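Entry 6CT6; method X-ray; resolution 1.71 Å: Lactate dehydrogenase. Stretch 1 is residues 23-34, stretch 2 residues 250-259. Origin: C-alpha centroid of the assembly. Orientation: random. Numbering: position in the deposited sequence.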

ATOM      1  N   THR B  23      -2.930   1.132  -4.095  1.00 28.22           N
ATOM      2  CA  THR B  23      -1.521   0.783  -3.955  1.00 28.85           C
ATOM      3  C   THR B  23      -0.642   1.671  -4.827  1.00 26.85           C
ATOM      4  O   THR B  23       0.408   2.149  -4.382  1.00 24.93           O
ATOM      5  CB  THR B  23      -1.321  -0.694  -4.315  1.00 27.98           C
ATOM      6  OG1 THR B  23      -1.997  -1.515  -3.356  1.00 28.92           O
ATOM      7  CG2 THR B  23       0.159  -1.068  -4.352  1.00 30.40           C
ATOM      8  N   MET B  24      -1.053   1.900  -6.076  1.00 24.42           N
ATOM      9  CA  MET B  24      -0.235   2.691  -6.990  1.00 27.39           C
ATOM     10  C   MET B  24      -0.208   4.159  -6.583  1.00 30.04           C
ATOM     11  O   MET B  24       0.825   4.826  -6.714  1.00 24.24           O
ATOM     12  CB  MET B  24      -0.752   2.527  -8.420  1.00 22.15           C
ATOM     13  CG  MET B  24      -0.574   1.114  -8.974  1.00 23.78           C
ATOM     14  SD  MET B  24      -1.039   0.924 -10.709  1.00 26.61           S
ATOM     15  CE  MET B  24      -2.793   1.307 -10.665  1.00 31.24           C
ATOM     16  N   ALA B  25      -1.330   4.683  -6.085  1.00 25.06           N
ATOM     17  CA  ALA B  25      -1.349   6.058  -5.595  1.00 25.54           C
ATOM     18  C   ALA B  25      -0.429   6.219  -4.392  1.00 25.34           C
ATOM     19  O   ALA B  25       0.277   7.227  -4.267  1.00 25.39           O
ATOM     20  CB  ALA B  25      -2.779   6.462  -5.235  1.00 25.93           C
ATOM     21  N   PHE B  26      -0.436   5.237  -3.492  1.00 23.70           N
ATOM     22  CA  PHE B  26       0.494   5.217  -2.368  1.00 25.50           C
ATOM     23  C   PHE B  26       1.939   5.295  -2.852  1.00 26.33           C
ATOM     24  O   PHE B  26       2.753   6.042  -2.296  1.00 22.32           O
ATOM     25  CB  PHE B  26       0.246   3.945  -1.555  1.00 19.47           C
ATOM     26  CG  PHE B  26       0.958   3.890  -0.228  1.00 24.38           C
ATOM     27  CD1 PHE B  26       1.124   5.021   0.558  1.00 25.14           C
ATOM     28  CD2 PHE B  26       1.420   2.676   0.254  1.00 20.14           C
ATOM     29  CE1 PHE B  26       1.763   4.933   1.787  1.00 24.54           C
ATOM     30  CE2 PHE B  26       2.053   2.586   1.472  1.00 23.03           C
ATOM     31  CZ  PHE B  26       2.226   3.711   2.242  1.00 23.99           C
ATOM     32  N   LEU B  27       2.275   4.528  -3.896  1.00 22.54           N
ATOM     33  CA  LEU B  27       3.638   4.531  -4.419  1.00 24.09           C
ATOM     34  C   LEU B  27       4.018   5.894  -4.985  1.00 24.98           C
ATOM     35  O   LEU B  27       5.163   6.339  -4.833  1.00 24.71           O
ATOM     36  CB  LEU B  27       3.785   3.448  -5.487  1.00 24.71           C
ATOM     37  CG  LEU B  27       3.864   2.013  -4.959  1.00 27.72           C
ATOM     38  CD1 LEU B  27       3.555   1.025  -6.068  1.00 29.75           C
ATOM     39  CD2 LEU B  27       5.233   1.733  -4.364  1.00 32.36           C
ATOM     40  N   CYS B  28       3.080   6.564  -5.656  1.00 26.57           N
ATOM     41  CA  CYS B  28       3.363   7.890  -6.196  1.00 27.78           C
ATOM     42  C   CYS B  28       3.679   8.876  -5.079  1.00 25.55           C
ATOM     43  O   CYS B  28       4.623   9.670  -5.182  1.00 29.56           O
ATOM     44  CB  CYS B  28       2.179   8.377  -7.031  1.00 23.20           C
ATOM     45  SG  CYS B  28       1.979   7.502  -8.606  1.00 28.17           S
ATOM     46  N   SER B  29       2.894   8.839  -4.002  1.00 25.18           N
ATOM     47  CA  SER B  29       3.167   9.679  -2.840  1.00 26.30           C
ATOM     48  C   SER B  29       4.560   9.408  -2.283  1.00 26.05           C
ATOM     49  O   SER B  29       5.348  10.335  -2.064  1.00 26.02           O
ATOM     50  CB  SER B  29       2.099   9.435  -1.772  1.00 25.32           C
ATOM     51  OG  SER B  29       2.371  10.154  -0.582  1.00 26.54           O
ATOM     52  N   LEU B  30       4.885   8.133  -2.061  1.00 23.69           N
ATOM     53  CA  LEU B  30       6.157   7.772  -1.443  1.00 25.27           C
ATOM     54  C   LEU B  30       7.340   8.099  -2.349  1.00 28.03           C
ATOM     55  O   LEU B  30       8.395   8.528  -1.867  1.00 28.53           O
ATOM     56  CB  LEU B  30       6.157   6.281  -1.089  1.00 23.24           C
ATOM     57  CG  LEU B  30       5.168   5.801  -0.024  1.00 24.29           C
ATOM     58  CD1 LEU B  30       5.112   4.279  -0.009  1.00 28.15           C
ATOM     59  CD2 LEU B  30       5.535   6.326   1.355  1.00 24.33           C
ATOM     60  N   LYS B  31       7.190   7.895  -3.658  1.00 29.50           N
ATOM     61  CA  LYS B  31       8.283   8.096  -4.601  1.00 27.82           C
ATOM     62  C   LYS B  31       8.368   9.520  -5.135  1.00 24.95           C
ATOM     63  O   LYS B  31       9.326   9.837  -5.850  1.00 26.39           O
ATOM     64  CB  LYS B  31       8.146   7.129  -5.787  1.00 31.32           C
ATOM     65  CG  LYS B  31       8.309   5.655  -5.432  1.00 27.94           C
ATOM     66  CD  LYS B  31       7.989   4.746  -6.621  1.00 33.14           C
ATOM     67  CE  LYS B  31       9.116   4.707  -7.647  1.00 37.89           C
ATOM     68  NZ  LYS B  31      10.322   3.996  -7.144  1.00 48.90           N
ATOM     69  N   GLU B  32       7.411  10.384  -4.800  1.00 25.98           N
ATOM     70  CA  GLU B  32       7.320  11.718  -5.395  1.00 28.26           C
ATOM     71  C   GLU B  32       7.361  11.629  -6.915  1.00 31.68           C
ATOM     72  O   GLU B  32       8.042  12.405  -7.589  1.00 29.86           O
ATOM     73  CB  GLU B  32       8.431  12.635  -4.887  1.00 31.08           C
ATOM     74  CG  GLU B  32       8.446  12.837  -3.391  1.00 31.57           C
ATOM     75  CD  GLU B  32       9.585  13.730  -2.948  1.00 43.59           C
ATOM     76  OE1 GLU B  32       9.756  14.816  -3.543  1.00 38.03           O
ATOM     77  OE2 GLU B  32      10.322  13.340  -2.017  1.00 43.88           O
ATOM     78  N   LEU B  33       6.632  10.658  -7.461  1.00 26.84           N
ATOM     79  CA  LEU B  33       6.684  10.427  -8.897  1.00 26.23           C
ATOM     80  C   LEU B  33       5.893  11.473  -9.666  1.00 28.34           C
ATOM     81  O   LEU B  33       6.273  11.835 -10.785  1.00 29.76           O
ATOM     82  CB  LEU B  33       6.167   9.025  -9.215  1.00 28.72           C
ATOM     83  CG  LEU B  33       6.276   8.594 -10.674  1.00 29.50           C
ATOM     84  CD1 LEU B  33       7.719   8.673 -11.165  1.00 32.92           C
ATOM     85  CD2 LEU B  33       5.736   7.189 -10.830  1.00 34.41           C
ATOM     86  N   GLY B  34       4.813  11.970  -9.081  1.00 28.33           N
ATOM     87  CA  GLY B  34       3.988  12.975  -9.717  1.00 26.23           C
ATOM     88  C   GLY B  34       2.675  13.090  -8.980  1.00 23.16           C
ATOM     89  O   GLY B  34       2.366  12.304  -8.079  1.00 24.94           O
ATOM     90  N   ALA B 250       3.326  -2.134 -12.313  1.00 24.26           N
ATOM     91  CA  ALA B 250       2.780  -1.119 -13.208  1.00 22.51           C
ATOM     92  C   ALA B 250       3.466   0.224 -13.005  1.00 23.68           C
ATOM     93  O   ALA B 250       3.744   0.941 -13.976  1.00 22.83           O
ATOM     94  CB  ALA B 250       1.275  -0.981 -12.987  1.00 24.89           C
ATOM     95  N   ILE B 251       3.747   0.584 -11.751  1.00 24.03           N
ATOM     96  CA  ILE B 251       4.316   1.899 -11.471  1.00 24.56           C
ATOM     97  C   ILE B 251       5.745   1.991 -11.998  1.00 22.97           C
ATOM     98  O   ILE B 251       6.171   3.043 -12.489  1.00 23.57           O
ATOM     99  CB  ILE B 251       4.233   2.198  -9.963  1.00 23.55           C
ATOM    100  CG1 ILE B 251       2.809   2.644  -9.585  1.00 24.84           C
ATOM    101  CG2 ILE B 251       5.249   3.258  -9.541  1.00 24.68           C
ATOM    102  CD1 ILE B 251       2.406   4.023 -10.113  1.00 25.29           C
ATOM    103  N   LEU B 252       6.508   0.900 -11.915  1.00 23.00           N
ATOM    104  CA  LEU B 252       7.861   0.921 -12.463  1.00 26.99           C
ATOM    105  C   LEU B 252       7.835   1.115 -13.972  1.00 27.39           C
ATOM    106  O   LEU B 252       8.690   1.817 -14.526  1.00 25.10           O
ATOM    107  CB  LEU B 252       8.612  -0.363 -12.093  1.00 23.71           C
ATOM    108  CG  LEU B 252       8.962  -0.543 -10.611  1.00 27.03           C
ATOM    109  CD1 LEU B 252       9.793  -1.803 -10.393  1.00 29.72           C
ATOM    110  CD2 LEU B 252       9.695   0.679 -10.059  1.00 33.93           C
ATOM    111  N   MET B 253       6.852   0.520 -14.653  1.00 22.26           N
ATOM    112  CA  MET B 253       6.706   0.744 -16.088  1.00 25.17           C
ATOM    113  C   MET B 253       6.402   2.209 -16.374  1.00 25.71           C
ATOM    114  O   MET B 253       7.003   2.820 -17.266  1.00 24.96           O
ATOM    115  CB  MET B 253       5.603  -0.153 -16.649  1.00 27.97           C
ATOM    116  CG  MET B 253       5.903  -1.645 -16.559  1.00 29.88           C
ATOM    117  SD  MET B 253       4.441  -2.685 -16.818  1.00 27.70           S
ATOM    118  CE  MET B 253       3.993  -2.241 -18.495  1.00 29.18           C
ATOM    119  N   ALA B 254       5.475   2.795 -15.610  1.00 26.03           N
ATOM    120  CA  ALA B 254       5.144   4.207 -15.785  1.00 24.96           C
ATOM    121  C   ALA B 254       6.351   5.091 -15.506  1.00 24.89           C
ATOM    122  O   ALA B 254       6.558   6.105 -16.183  1.00 25.37           O
ATOM    123  CB  ALA B 254       3.986   4.586 -14.865  1.00 26.13           C
ATOM    124  N   GLU B 255       7.150   4.730 -14.501  1.00 24.04           N
ATOM    125  CA  GLU B 255       8.340   5.510 -14.179  1.00 27.79           C
ATOM    126  C   GLU B 255       9.343   5.465 -15.322  1.00 25.01           C
ATOM    127  O   GLU B 255       9.995   6.469 -15.628  1.00 25.98           O
ATOM    128  CB  GLU B 255       8.969   4.983 -12.890  1.00 26.82           C
ATOM    129  CG  GLU B 255      10.188   5.752 -12.422  1.00 34.17           C
ATOM    130  CD  GLU B 255      10.841   5.114 -11.215  1.00 34.97           C
ATOM    131  OE1 GLU B 255      11.125   3.897 -11.267  1.00 41.96           O
ATOM    132  OE2 GLU B 255      11.059   5.822 -10.214  1.00 39.06           O
ATOM    133  N   SER B 256       9.480   4.303 -15.960  1.00 26.34           N
ATOM    134  CA  SER B 256      10.393   4.175 -17.088  1.00 30.55           C
ATOM    135  C   SER B 256       9.982   5.093 -18.231  1.00 26.51           C
ATOM    136  O   SER B 256      10.837   5.693 -18.893  1.00 28.02           O
ATOM    137  CB  SER B 256      10.443   2.715 -17.547  1.00 26.71           C
ATOM    138  OG  SER B 256      11.565   2.472 -18.379  1.00 28.38           O
ATOM    139  N   TYR B 257       8.677   5.227 -18.471  1.00 22.62           N
ATOM    140  CA  TYR B 257       8.200   6.165 -19.483  1.00 24.82           C
ATOM    141  C   TYR B 257       8.461   7.607 -19.065  1.00 27.59           C
ATOM    142  O   TYR B 257       8.948   8.419 -19.862  1.00 29.62           O
ATOM    143  CB  TYR B 257       6.706   5.962 -19.738  1.00 27.21           C
ATOM    144  CG  TYR B 257       6.117   7.050 -20.607  1.00 26.36           C
ATOM    145  CD1 TYR B 257       6.263   7.015 -21.985  1.00 28.33           C
ATOM    146  CD2 TYR B 257       5.444   8.126 -20.048  1.00 24.28           C
ATOM    147  CE1 TYR B 257       5.745   8.013 -22.785  1.00 29.30           C
ATOM    148  CE2 TYR B 257       4.920   9.130 -20.840  1.00 30.87           C
ATOM    149  CZ  TYR B 257       5.076   9.066 -22.210  1.00 27.73           C
ATOM    150  OH  TYR B 257       4.559  10.058 -23.006  1.00 33.47           O
ATOM    151  N   LEU B 258       8.132   7.947 -17.816  1.00 24.90           N
ATOM    152  CA  LEU B 258       8.194   9.337 -17.375  1.00 22.88           C
ATOM    153  C   LEU B 258       9.624   9.856 -17.302  1.00 25.09           C
ATOM    154  O   LEU B 258       9.861  11.048 -17.526  1.00 28.99           O
ATOM    155  CB  LEU B 258       7.527   9.480 -16.007  1.00 24.27           C
ATOM    156  CG  LEU B 258       6.002   9.356 -15.962  1.00 23.95           C
ATOM    157  CD1 LEU B 258       5.522   9.292 -14.518  1.00 24.55           C
ATOM    158  CD2 LEU B 258       5.358  10.519 -16.695  1.00 26.05           C
ATOM    159  N   LYS B 259      10.586   8.993 -16.976  1.00 26.72           N
ATOM    160  CA  LYS B 259      11.972   9.405 -16.796  1.00 28.72           C
ATOM    161  C   LYS B 259      12.881   8.893 -17.907  1.00 27.34           C
ATOM    162  O   LYS B 259      14.103   9.046 -17.814  1.00 26.69           O
ATOM    163  CB  LYS B 259      12.481   8.937 -15.430  1.00 28.42           C
ATOM    164  CG  LYS B 259      11.690   9.510 -14.251  1.00 32.60           C
ATOM    165  CD  LYS B 259      12.155   8.940 -12.916  1.00 36.71           C
ATOM    166  CE  LYS B 259      13.495   9.519 -12.483  1.00 49.91           C
ATOM    167  NZ  LYS B 259      13.397  10.958 -12.111  1.00 45.75           N
TER

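Two helices, residues 23-31 and 250-259, run in roughly the same sense, their N-to-C directions 48° apart, and approach to 10.6 Å between axes. No hydrogen bond joins them; the contact is made by side chains packing, with one long salt bridge at its exposed margin. Together the stretches bury 453 Å².

The centre of the packing is Ile 251, a knob that fits into the hole formed by Met 24, Leu 27, Cys 28 and Lys 31, residues spaced as neighbours on one helical surface. Both chi1 (-79°) and chi2 (-70°) are m. In this conformation Ile 251 CG1 lies 3.7 Å from Met 24 CB and 3.9 Å from Leu 27 CD1, while Ile 251 CD1 reaches to 3.8 Å from Cys 28 SG. Ile 251 CG2, the other branch at CB, comes within 4.3 Å of Lys 31 CD. A beta-branched, wholly apolar residue thus offers carbon in two directions from a single CB, which suits a knob with several walls.

Those walls differ in shape. Met 24, with chi angles m, t, m, carries its unbranched chain toward the start of the second stretch, so that CB meets Ile 251 while Met 24 SD lies 3.8 Å from Ala 250 CB. Leu 27 has the m, t rotamer common for leucine in helices, and Cys 28, with chi1 m, presents a compact, weakly polar sulfur that is at home among buried carbons.

At the end of the first helix, Glu 32 takes positive phi (51°) in a Schellman motif. Leu 33 N donates a hydrogen bond to Cys 28 O at 3.2 Å, and a weak hydrogen bond joins Glu 32 N to Ser 29 O at 3.4 Å. Beyond this turn Leu 33 points toward the second helix and is buried. Its rotamer is t, p: Leu 33 CD2 lies 4.2 Å from Ile 251 CG2, and Leu 33 CD1 lies 4.0 Å from Glu 255 CG. Leu 258, in the m, t rotamer, gives it a further apolar neighbour, with Leu 33 CG 4.0 Å from Leu 258 CD1.

Lys 31 and Glu 255 combine aliphatic stems with charged ends, which suits the edge of an apolar contact. Glu 255 is extended through chi1 and chi2, both t, and its stem packs against Leu 33; Lys 31 begins m, t, its stem near Ile 251, then bends through two p angles. The resulting salt bridge, Lys 31 NZ to Glu 255 OE2, is long at 3.6 Å.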